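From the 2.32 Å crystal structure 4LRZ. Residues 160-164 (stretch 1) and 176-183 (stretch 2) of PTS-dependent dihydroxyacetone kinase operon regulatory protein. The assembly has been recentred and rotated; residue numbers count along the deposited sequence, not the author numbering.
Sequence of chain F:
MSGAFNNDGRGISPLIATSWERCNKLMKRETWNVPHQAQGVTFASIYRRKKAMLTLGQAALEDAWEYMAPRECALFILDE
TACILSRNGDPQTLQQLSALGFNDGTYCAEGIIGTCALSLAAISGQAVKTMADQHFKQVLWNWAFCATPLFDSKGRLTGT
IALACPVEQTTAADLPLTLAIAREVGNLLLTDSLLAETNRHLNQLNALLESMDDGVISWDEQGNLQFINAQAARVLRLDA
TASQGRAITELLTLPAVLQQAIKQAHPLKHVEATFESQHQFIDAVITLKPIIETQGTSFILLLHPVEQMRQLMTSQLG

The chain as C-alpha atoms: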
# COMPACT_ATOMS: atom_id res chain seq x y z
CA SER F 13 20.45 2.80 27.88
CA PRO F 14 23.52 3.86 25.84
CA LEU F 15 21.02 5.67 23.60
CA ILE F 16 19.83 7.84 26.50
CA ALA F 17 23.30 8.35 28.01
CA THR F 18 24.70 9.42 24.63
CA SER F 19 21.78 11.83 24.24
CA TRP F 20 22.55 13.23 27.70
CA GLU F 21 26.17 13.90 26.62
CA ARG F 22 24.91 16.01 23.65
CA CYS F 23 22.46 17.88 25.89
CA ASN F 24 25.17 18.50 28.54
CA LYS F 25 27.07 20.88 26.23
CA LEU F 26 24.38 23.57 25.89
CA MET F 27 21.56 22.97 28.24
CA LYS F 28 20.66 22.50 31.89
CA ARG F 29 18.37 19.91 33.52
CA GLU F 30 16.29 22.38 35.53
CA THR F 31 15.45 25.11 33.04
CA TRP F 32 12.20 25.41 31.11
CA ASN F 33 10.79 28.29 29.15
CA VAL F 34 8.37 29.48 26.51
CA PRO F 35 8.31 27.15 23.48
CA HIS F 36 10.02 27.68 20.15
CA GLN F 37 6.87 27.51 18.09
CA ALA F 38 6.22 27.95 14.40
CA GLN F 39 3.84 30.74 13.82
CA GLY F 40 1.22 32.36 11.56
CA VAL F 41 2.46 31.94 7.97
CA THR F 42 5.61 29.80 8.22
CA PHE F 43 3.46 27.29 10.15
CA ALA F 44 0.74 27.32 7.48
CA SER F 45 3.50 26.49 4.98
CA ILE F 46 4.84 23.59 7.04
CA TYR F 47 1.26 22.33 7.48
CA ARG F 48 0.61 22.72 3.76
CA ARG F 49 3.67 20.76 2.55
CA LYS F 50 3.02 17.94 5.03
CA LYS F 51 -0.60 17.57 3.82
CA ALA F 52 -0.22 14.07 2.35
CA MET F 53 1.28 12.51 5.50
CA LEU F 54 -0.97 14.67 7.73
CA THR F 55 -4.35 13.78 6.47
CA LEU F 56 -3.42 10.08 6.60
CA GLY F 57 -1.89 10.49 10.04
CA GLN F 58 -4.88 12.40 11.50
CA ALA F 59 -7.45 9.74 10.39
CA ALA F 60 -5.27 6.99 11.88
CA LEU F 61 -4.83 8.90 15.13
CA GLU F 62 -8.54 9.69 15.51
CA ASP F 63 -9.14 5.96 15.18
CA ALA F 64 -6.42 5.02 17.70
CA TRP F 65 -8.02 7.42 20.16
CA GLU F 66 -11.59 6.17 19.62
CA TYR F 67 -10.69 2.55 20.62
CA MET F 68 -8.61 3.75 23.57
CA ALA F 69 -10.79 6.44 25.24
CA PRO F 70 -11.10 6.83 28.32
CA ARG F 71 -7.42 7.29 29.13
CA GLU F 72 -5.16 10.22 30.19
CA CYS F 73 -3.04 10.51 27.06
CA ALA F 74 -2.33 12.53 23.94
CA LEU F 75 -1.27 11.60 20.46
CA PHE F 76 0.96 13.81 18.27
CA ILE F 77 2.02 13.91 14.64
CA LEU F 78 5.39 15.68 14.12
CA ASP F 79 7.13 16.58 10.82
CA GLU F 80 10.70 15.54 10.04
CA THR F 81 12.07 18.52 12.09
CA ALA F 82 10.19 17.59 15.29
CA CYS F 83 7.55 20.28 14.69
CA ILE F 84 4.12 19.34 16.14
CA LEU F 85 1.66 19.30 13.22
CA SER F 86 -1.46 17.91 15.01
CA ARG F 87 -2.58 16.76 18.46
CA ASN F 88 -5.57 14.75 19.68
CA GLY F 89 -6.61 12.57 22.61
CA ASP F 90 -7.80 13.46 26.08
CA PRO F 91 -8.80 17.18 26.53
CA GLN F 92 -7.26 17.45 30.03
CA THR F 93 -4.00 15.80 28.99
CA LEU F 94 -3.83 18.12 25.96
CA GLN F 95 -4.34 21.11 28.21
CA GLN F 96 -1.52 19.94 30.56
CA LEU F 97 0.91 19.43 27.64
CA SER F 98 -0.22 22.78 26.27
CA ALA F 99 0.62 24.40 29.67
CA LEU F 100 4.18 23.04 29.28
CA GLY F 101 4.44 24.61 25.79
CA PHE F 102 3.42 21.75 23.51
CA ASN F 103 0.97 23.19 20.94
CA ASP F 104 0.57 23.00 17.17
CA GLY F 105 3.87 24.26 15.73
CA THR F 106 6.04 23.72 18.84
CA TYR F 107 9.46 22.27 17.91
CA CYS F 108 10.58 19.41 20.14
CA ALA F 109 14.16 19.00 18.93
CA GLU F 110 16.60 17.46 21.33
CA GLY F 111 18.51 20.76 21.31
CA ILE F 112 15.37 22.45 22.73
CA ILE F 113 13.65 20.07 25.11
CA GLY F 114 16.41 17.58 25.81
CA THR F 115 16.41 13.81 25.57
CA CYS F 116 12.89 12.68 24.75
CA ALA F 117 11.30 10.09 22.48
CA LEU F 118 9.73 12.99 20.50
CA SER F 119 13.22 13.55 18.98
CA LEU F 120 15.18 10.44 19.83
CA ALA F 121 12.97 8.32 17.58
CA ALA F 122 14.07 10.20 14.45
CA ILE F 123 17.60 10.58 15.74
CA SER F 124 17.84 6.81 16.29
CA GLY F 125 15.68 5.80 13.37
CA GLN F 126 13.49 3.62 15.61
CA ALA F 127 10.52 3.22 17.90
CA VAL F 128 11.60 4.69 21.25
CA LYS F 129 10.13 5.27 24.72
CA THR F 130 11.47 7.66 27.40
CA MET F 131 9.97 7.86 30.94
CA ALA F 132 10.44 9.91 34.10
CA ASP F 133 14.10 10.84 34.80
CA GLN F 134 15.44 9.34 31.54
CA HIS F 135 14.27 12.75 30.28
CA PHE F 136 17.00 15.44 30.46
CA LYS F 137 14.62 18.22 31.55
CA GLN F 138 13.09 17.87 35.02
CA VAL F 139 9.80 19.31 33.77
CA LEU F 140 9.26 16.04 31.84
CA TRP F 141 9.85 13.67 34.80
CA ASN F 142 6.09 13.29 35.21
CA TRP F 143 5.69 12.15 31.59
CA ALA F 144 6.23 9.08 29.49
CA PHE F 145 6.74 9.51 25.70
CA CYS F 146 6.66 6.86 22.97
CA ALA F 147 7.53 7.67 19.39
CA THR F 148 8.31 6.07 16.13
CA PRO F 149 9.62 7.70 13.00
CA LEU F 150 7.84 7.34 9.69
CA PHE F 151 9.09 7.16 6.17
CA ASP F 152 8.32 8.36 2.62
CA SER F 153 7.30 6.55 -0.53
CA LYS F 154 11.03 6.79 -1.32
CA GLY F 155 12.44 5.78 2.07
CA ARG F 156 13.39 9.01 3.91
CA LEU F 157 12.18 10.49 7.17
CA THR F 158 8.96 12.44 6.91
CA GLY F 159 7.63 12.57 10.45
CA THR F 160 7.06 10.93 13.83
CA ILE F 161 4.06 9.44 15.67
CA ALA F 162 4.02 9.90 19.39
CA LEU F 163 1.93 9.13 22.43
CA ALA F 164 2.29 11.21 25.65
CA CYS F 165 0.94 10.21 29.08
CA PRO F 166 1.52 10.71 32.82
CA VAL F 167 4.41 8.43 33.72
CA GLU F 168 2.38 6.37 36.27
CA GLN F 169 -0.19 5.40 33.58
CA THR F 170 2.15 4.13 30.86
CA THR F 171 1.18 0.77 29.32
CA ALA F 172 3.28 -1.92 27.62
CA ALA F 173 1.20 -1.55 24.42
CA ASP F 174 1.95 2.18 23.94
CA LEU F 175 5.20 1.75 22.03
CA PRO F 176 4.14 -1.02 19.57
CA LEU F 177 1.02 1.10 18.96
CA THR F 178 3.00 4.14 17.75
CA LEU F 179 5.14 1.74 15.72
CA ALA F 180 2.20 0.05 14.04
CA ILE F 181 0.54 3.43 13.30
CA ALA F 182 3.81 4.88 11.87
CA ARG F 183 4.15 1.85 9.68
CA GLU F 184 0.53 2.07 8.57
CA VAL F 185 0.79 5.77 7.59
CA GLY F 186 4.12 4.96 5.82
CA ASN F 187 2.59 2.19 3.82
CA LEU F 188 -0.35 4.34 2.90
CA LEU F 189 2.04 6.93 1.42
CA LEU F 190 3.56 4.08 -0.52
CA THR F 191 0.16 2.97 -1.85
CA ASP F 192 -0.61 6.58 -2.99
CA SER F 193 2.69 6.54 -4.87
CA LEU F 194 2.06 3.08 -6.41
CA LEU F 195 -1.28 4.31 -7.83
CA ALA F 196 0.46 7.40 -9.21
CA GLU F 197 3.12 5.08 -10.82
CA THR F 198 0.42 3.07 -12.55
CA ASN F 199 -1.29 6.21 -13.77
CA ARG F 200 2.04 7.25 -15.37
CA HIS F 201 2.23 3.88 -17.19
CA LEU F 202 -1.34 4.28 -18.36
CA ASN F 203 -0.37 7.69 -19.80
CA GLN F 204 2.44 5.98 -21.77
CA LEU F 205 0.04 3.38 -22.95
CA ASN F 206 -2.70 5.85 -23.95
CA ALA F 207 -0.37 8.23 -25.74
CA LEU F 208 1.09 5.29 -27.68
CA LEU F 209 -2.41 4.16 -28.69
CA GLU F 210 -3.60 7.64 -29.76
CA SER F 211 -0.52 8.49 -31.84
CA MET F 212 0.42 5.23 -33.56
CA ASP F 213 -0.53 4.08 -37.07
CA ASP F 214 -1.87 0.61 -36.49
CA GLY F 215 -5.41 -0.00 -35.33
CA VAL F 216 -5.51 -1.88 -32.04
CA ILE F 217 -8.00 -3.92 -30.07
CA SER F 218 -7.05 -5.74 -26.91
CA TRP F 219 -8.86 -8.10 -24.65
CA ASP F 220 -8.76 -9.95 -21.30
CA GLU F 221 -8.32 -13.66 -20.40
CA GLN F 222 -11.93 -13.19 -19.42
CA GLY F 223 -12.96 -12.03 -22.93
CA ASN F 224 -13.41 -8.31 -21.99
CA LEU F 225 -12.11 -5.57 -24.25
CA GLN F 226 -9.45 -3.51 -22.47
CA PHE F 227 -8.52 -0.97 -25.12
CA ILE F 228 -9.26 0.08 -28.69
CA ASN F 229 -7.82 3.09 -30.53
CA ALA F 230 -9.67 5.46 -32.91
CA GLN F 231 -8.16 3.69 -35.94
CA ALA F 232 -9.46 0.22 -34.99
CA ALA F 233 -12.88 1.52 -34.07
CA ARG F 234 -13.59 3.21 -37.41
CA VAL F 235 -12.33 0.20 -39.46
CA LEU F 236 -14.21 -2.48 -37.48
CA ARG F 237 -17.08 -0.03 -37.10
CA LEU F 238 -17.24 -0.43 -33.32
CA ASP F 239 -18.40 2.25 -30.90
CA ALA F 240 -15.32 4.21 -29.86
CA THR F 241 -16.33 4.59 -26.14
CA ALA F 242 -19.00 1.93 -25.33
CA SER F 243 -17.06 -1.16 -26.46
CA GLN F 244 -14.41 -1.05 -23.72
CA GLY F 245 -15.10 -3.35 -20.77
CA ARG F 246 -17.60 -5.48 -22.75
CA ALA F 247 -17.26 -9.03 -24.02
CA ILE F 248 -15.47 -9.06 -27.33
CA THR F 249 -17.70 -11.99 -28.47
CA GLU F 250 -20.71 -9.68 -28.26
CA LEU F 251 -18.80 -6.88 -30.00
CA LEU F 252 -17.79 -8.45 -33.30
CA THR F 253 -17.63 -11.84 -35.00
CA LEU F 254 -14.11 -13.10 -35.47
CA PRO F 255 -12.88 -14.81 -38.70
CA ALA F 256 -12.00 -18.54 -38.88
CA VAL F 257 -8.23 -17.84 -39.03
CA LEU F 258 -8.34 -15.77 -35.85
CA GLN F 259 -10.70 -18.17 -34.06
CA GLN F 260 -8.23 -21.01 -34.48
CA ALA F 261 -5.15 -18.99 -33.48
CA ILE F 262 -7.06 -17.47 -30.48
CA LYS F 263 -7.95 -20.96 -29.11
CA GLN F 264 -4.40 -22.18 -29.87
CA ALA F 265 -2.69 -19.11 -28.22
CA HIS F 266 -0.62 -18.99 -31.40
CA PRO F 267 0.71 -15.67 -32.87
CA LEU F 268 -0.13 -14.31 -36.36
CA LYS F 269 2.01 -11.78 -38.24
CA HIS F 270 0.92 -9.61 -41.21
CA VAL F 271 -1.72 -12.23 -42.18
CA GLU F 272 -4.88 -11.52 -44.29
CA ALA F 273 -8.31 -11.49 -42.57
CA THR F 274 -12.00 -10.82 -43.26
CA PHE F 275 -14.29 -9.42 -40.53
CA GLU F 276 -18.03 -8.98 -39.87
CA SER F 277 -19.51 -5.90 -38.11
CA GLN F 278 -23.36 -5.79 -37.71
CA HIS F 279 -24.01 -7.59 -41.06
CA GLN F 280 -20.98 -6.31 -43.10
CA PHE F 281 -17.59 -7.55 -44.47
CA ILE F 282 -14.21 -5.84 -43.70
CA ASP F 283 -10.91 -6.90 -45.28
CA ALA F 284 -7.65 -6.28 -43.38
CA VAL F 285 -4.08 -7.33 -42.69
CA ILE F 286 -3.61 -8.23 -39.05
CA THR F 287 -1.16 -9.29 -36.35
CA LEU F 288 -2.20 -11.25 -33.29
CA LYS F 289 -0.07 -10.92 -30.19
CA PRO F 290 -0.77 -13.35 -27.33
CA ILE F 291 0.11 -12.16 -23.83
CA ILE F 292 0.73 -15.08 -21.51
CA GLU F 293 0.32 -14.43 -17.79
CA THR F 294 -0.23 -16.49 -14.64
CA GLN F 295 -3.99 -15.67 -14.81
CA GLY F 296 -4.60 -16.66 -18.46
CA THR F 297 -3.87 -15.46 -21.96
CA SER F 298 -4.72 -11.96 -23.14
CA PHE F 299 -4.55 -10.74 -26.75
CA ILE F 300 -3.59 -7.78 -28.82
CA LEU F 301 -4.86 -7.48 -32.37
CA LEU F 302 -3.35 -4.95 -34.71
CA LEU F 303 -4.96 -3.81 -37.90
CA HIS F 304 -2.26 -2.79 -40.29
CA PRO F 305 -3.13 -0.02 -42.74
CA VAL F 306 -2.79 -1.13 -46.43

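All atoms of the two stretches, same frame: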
# COMPACT_ATOMS: atom_id res chain seq x y z
N THR F 160 6.97 11.75 12.61
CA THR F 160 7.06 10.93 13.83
C THR F 160 5.67 10.82 14.45
O THR F 160 4.92 11.79 14.47
CB THR F 160 7.99 11.58 14.91
OG1 THR F 160 9.34 11.58 14.43
CG2 THR F 160 7.94 10.79 16.23
N ILE F 161 5.34 9.64 14.98
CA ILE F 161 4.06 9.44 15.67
C ILE F 161 4.42 9.27 17.11
O ILE F 161 5.25 8.44 17.45
CB ILE F 161 3.29 8.15 15.21
CG1 ILE F 161 2.99 8.19 13.70
CG2 ILE F 161 1.94 7.95 15.99
CD1 ILE F 161 1.99 9.29 13.25
N ALA F 162 3.77 10.03 17.97
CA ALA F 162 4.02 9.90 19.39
C ALA F 162 2.74 9.86 20.23
O ALA F 162 1.68 10.37 19.83
CB ALA F 162 4.93 11.08 19.87
N LEU F 163 2.92 9.28 21.42
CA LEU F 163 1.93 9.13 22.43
C LEU F 163 2.53 9.63 23.76
O LEU F 163 3.57 9.13 24.19
CB LEU F 163 1.55 7.66 22.55
CG LEU F 163 0.52 7.18 23.59
CD1 LEU F 163 -0.22 5.95 23.04
CD2 LEU F 163 1.14 6.90 24.94
N ALA F 164 1.86 10.60 24.39
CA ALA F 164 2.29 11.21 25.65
C ALA F 164 1.29 10.85 26.74
O ALA F 164 0.08 10.89 26.50
CB ALA F 164 2.36 12.72 25.50
N PRO F 176 4.53 -0.31 20.81
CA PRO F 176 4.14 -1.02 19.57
C PRO F 176 2.96 -0.36 18.86
O PRO F 176 2.86 -0.45 17.66
CB PRO F 176 3.83 -2.44 20.06
CG PRO F 176 3.53 -2.32 21.48
CD PRO F 176 4.42 -1.17 22.00
N LEU F 177 2.11 0.37 19.59
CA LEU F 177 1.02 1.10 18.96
C LEU F 177 1.49 2.25 18.06
O LEU F 177 0.99 2.41 16.95
CB LEU F 177 0.03 1.60 20.01
CG LEU F 177 -1.14 2.45 19.46
CD1 LEU F 177 -2.14 1.66 18.60
CD2 LEU F 177 -1.87 3.12 20.59
N THR F 178 2.45 3.05 18.55
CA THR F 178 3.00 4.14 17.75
C THR F 178 3.73 3.50 16.56
O THR F 178 3.58 3.96 15.43
CB THR F 178 3.93 5.14 18.56
OG1 THR F 178 5.20 4.53 18.84
CG2 THR F 178 3.28 5.58 19.86
N LEU F 179 4.48 2.43 16.80
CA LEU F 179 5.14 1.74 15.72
C LEU F 179 4.19 1.24 14.60
O LEU F 179 4.39 1.47 13.39
CB LEU F 179 5.98 0.58 16.29
CG LEU F 179 6.63 -0.45 15.38
CD1 LEU F 179 7.86 0.08 14.73
CD2 LEU F 179 6.97 -1.64 16.18
N ALA F 180 3.13 0.59 15.00
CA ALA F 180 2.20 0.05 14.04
C ALA F 180 1.49 1.16 13.26
O ALA F 180 1.24 1.01 12.06
CB ALA F 180 1.20 -0.83 14.77
N ILE F 181 1.16 2.27 13.95
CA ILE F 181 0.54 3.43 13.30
C ILE F 181 1.54 4.13 12.38
O ILE F 181 1.21 4.44 11.25
CB ILE F 181 -0.06 4.41 14.28
CG1 ILE F 181 -1.28 3.78 14.95
CG2 ILE F 181 -0.47 5.69 13.61
CD1 ILE F 181 -1.71 4.55 16.18
N ALA F 182 2.79 4.30 12.81
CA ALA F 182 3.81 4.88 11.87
C ALA F 182 3.97 4.02 10.67
O ALA F 182 4.02 4.51 9.55
CB ALA F 182 5.23 5.15 12.54
N ARG F 183 4.07 2.72 10.86
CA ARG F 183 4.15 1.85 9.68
C ARG F 183 2.93 1.84 8.75
O ARG F 183 3.07 1.72 7.53
CB ARG F 183 4.62 0.46 10.03
CG ARG F 183 6.13 0.41 9.72
CD ARG F 183 6.98 -0.13 10.85
NE ARG F 183 6.78 -1.57 11.04
CZ ARG F 183 7.70 -2.40 11.54
NH1 ARG F 183 8.91 -1.97 11.90
NH2 ARG F 183 7.38 -3.68 11.67

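A helix laid against the face of a β-strand is among the commonest arrangements in α/β domains, and residues 160-164 and 176-183 of this regulatory protein show its essentials in miniature. The strand and the helix run nearly antiparallel, their N-to-C directions differing by 153°, and their axes approach to 7.9 Å. The helix bonds its own backbone within itself: A180 N bonds to P176 O (2.9 Å) and A182 N to T178 O (2.8 Å), in the usual i to i−4 pattern, and no hydrogen bond crosses the interface. What joins the two is therefore packing between side chains, with some contribution from the strand backbone.

The alternation of a β-strand decides which residues take part. T160 directs its CA-to-CB bond away from the helix, and its side chain makes no contact with it. I161 follows, pointing toward the helix, and it has the largest covered area of any residue in either stretch. Here the backbones also draw closest: I161 CA lies 5.8 Å from T178 CA. With both chi angles in the m well, the isoleucine side chain reaches two successive helix residues. Its CG2 meets I181 CG2 at 4.1 Å, a contact between two methyl groups, while its CG1 lies 4.0 Å from A182 CB. I161 CG1 also comes within 3.9 Å of A182 CA, so the helix backbone takes part in the contact. On the strand's main chain, I161 O sits 3.7 Å from T178 CB, a van der Waals contact with carbon.

A162 points away again and adds little; its carbonyl carbon C is 4.3 Å from T178 CG2. L163 returns to the helix side. Its CB packs on T178 CG2 at 3.8 Å, and its CD1 meets L177 CD2 at 4.1 Å. L177 sets out sideways, but the end of its side chain comes nearer the strand, making this branched-tip contact possible. T178 thus touches three consecutive strand residues. T178 CG2 packs on the strand, and T178 OG1 is hydrogen-bonded to a residue just outside the stretches. A164 then lies out of reach, closing the walk.

The antiparallel sense is plain in the pairing: I161 touches T178, I181 and A182, whereas L163 touches L177 and T178, so the contacts shift back along the helix as the strand advances. Close packing of buried apolar groups, with the polar backbone already bonded within the helix, is the general principle.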